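Long-range contact in core protein P7 (Pseudomonas phage phi12, PDB 2Q82), which is a structural core protein of the phage that probably serves in assembly and operation of its RNA-packaging particle: residues L26-H31 with A61-D66. Numbering follows the deposited sequence.
Sequences LMVMSH and AVLGDD
M29 of strand 25-30 turns both its N-H and its C=O toward strand 59-63, the N giving a hydrogen bond to A61 O at 2.8 Å and the O taking one from L63 N, so V62 is straddled between them. M27 O receives A61 N, and H31 N reaches L63 O at 2.8 Å with an N-H...O angle of 168°, carrying the parallel pairing just past the end of the strand. These are neighbouring strands inside a five-stranded parallel sheet of order 42-45, 59-63, 25-30, 84-89, 109-111.

On the face of M29 and V62, the extended chain of M29 brings its SE to 4.2 Å from V62 CG2; methionine, here as selenomethionine, is long and unbranched enough to run past the branched V62. V62 CG1, anti to the backbone N (chi1 -174°), lies near the plane of the H31 ring at its edge and meets H31 CB at 3.8 Å; the two side chains run side by side. V28, A61 and L63 make the other face apolar as far as S30, where a hydroxyl takes over at the C-terminal end: V28 CG1 approaches L63 CD1 at 4.4 Å, and the small A61 lets L26 CD1 come to 4.2 Å from its CB.

Helix 68-76 covers the V28 and L63 face through L70 and F74. G64, having no CB, lets its chain pass H31 O with the CA only 3.4 Å away. H31 NE2 bonds to D34 O and ND1 to Q95 N, fixing the ring from both nitrogens, while S30 OG is hydrogen-bonded to D101 OD1 and to S97 N, and R45 NH2 holds H31 O.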
loop_
_atom_site.group_PDB
_atom_site.type_symbol
_atom_site.label_atom_id
_atom_site.label_comp_id
_atom_site.label_asym_id
_atom_site.label_seq_id
_atom_site.Cartn_x
_atom_site.Cartn_y
_atom_site.Cartn_z
ATOM N N LEU A 26 0.113 2.009 -11.934
ATOM C CA LEU A 26 0.445 3.249 -11.285
ATOM C C LEU A 26 1.779 3.719 -11.832
ATOM O O LEU A 26 2.754 2.975 -11.779
ATOM C CB LEU A 26 0.565 3.038 -9.784
ATOM C CG LEU A 26 1.187 4.236 -9.069
ATOM C CD1 LEU A 26 0.238 5.406 -9.103
ATOM C CD2 LEU A 26 1.518 3.877 -7.651
HETATM N N MSE A 27 1.844 4.927 -12.392
HETATM C CA MSE A 27 3.157 5.357 -12.849
HETATM C C MSE A 27 3.874 5.936 -11.677
HETATM O O MSE A 27 3.317 6.656 -10.855
HETATM C CB MSE A 27 3.197 6.475 -13.872
HETATM C CG MSE A 27 2.077 6.637 -14.791
HETATM SE SE MSE A 27 2.250 5.453 -16.236
HETATM C CE MSE A 27 1.082 4.249 -15.369
ATOM N N VAL A 28 5.166 5.672 -11.706
ATOM C CA VAL A 28 6.070 6.078 -10.684
ATOM C C VAL A 28 7.217 6.873 -11.256
ATOM O O VAL A 28 7.927 6.419 -12.146
ATOM C CB VAL A 28 6.568 4.852 -9.994
ATOM C CG1 VAL A 28 7.811 5.147 -9.253
ATOM C CG2 VAL A 28 5.491 4.342 -9.085
HETATM N N MSE A 29 7.419 8.055 -10.697
HETATM C CA MSE A 29 8.451 8.937 -11.196
HETATM C C MSE A 29 9.519 9.358 -10.181
HETATM O O MSE A 29 9.202 9.967 -9.163
HETATM C CB MSE A 29 7.765 10.176 -11.774
HETATM C CG MSE A 29 8.681 11.302 -12.151
HETATM SE SE MSE A 29 7.719 12.987 -12.442
HETATM C CE MSE A 29 9.290 14.037 -12.938
ATOM N N SER A 30 10.780 9.035 -10.478
ATOM C CA SER A 30 11.896 9.412 -9.620
ATOM C C SER A 30 12.167 10.890 -9.833
ATOM O O SER A 30 12.515 11.311 -10.941
ATOM C CB SER A 30 13.150 8.636 -9.966
ATOM O OG SER A 30 14.239 9.103 -9.187
ATOM N N HIS A 31 12.048 11.671 -8.765
ATOM C CA HIS A 31 12.215 13.102 -8.904
ATOM C C HIS A 31 12.232 13.871 -7.584
ATOM O O HIS A 31 11.389 13.650 -6.719
ATOM C CB HIS A 31 11.074 13.609 -9.778
ATOM C CG HIS A 31 11.008 15.092 -9.913
ATOM N ND1 HIS A 31 11.866 15.807 -10.736
ATOM C CD2 HIS A 31 10.179 16.004 -9.369
ATOM C CE1 HIS A 31 11.555 17.081 -10.687
ATOM N NE2 HIS A 31 10.530 17.237 -9.858
ATOM N N ALA A 61 2.803 9.003 -9.368
ATOM C CA ALA A 61 3.265 9.165 -8.005
ATOM C C ALA A 61 4.724 9.564 -8.132
ATOM O O ALA A 61 5.509 8.873 -8.780
ATOM C CB ALA A 61 3.147 7.865 -7.237
ATOM N N VAL A 62 5.069 10.690 -7.513
ATOM C CA VAL A 62 6.415 11.222 -7.559
ATOM C C VAL A 62 7.191 10.863 -6.309
ATOM O O VAL A 62 6.792 11.202 -5.194
ATOM C CB VAL A 62 6.391 12.743 -7.707
ATOM C CG1 VAL A 62 7.802 13.274 -7.909
ATOM C CG2 VAL A 62 5.500 13.126 -8.873
ATOM N N LEU A 63 8.313 10.188 -6.521
ATOM C CA LEU A 63 9.160 9.769 -5.434
ATOM C C LEU A 63 10.525 10.392 -5.438
ATOM O O LEU A 63 11.237 10.340 -6.430
ATOM C CB LEU A 63 9.347 8.242 -5.495
ATOM C CG LEU A 63 8.196 7.413 -4.907
ATOM C CD1 LEU A 63 6.982 7.626 -5.671
ATOM C CD2 LEU A 63 8.530 5.975 -4.920
ATOM N N GLY A 64 10.881 11.004 -4.322
ATOM C CA GLY A 64 12.208 11.580 -4.186
ATOM C C GLY A 64 12.941 10.889 -3.048
ATOM O O GLY A 64 12.524 9.849 -2.531
ATOM N N ASP A 65 14.054 11.476 -2.643
ATOM C CA ASP A 65 14.852 10.923 -1.576
ATOM C C ASP A 65 14.076 10.617 -0.338
ATOM O O ASP A 65 14.428 9.701 0.382
ATOM C CB ASP A 65 15.940 11.905 -1.226
ATOM C CG ASP A 65 17.064 11.857 -2.203
ATOM O OD1 ASP A 65 16.853 11.700 -3.404
ATOM O OD2 ASP A 65 18.206 11.991 -1.785
ATOM N N ASP A 66 13.017 11.365 -0.068
ATOM C CA ASP A 66 12.265 11.121 1.139
ATOM C C ASP A 66 11.376 9.891 1.046
ATOM O O ASP A 66 10.730 9.523 2.017
ATOM C CB ASP A 66 11.462 12.371 1.509
ATOM C CG ASP A 66 10.406 12.732 0.478
ATOM O OD1 ASP A 66 10.553 12.355 -0.702
ATOM O OD2 ASP A 66 9.442 13.416 0.867
#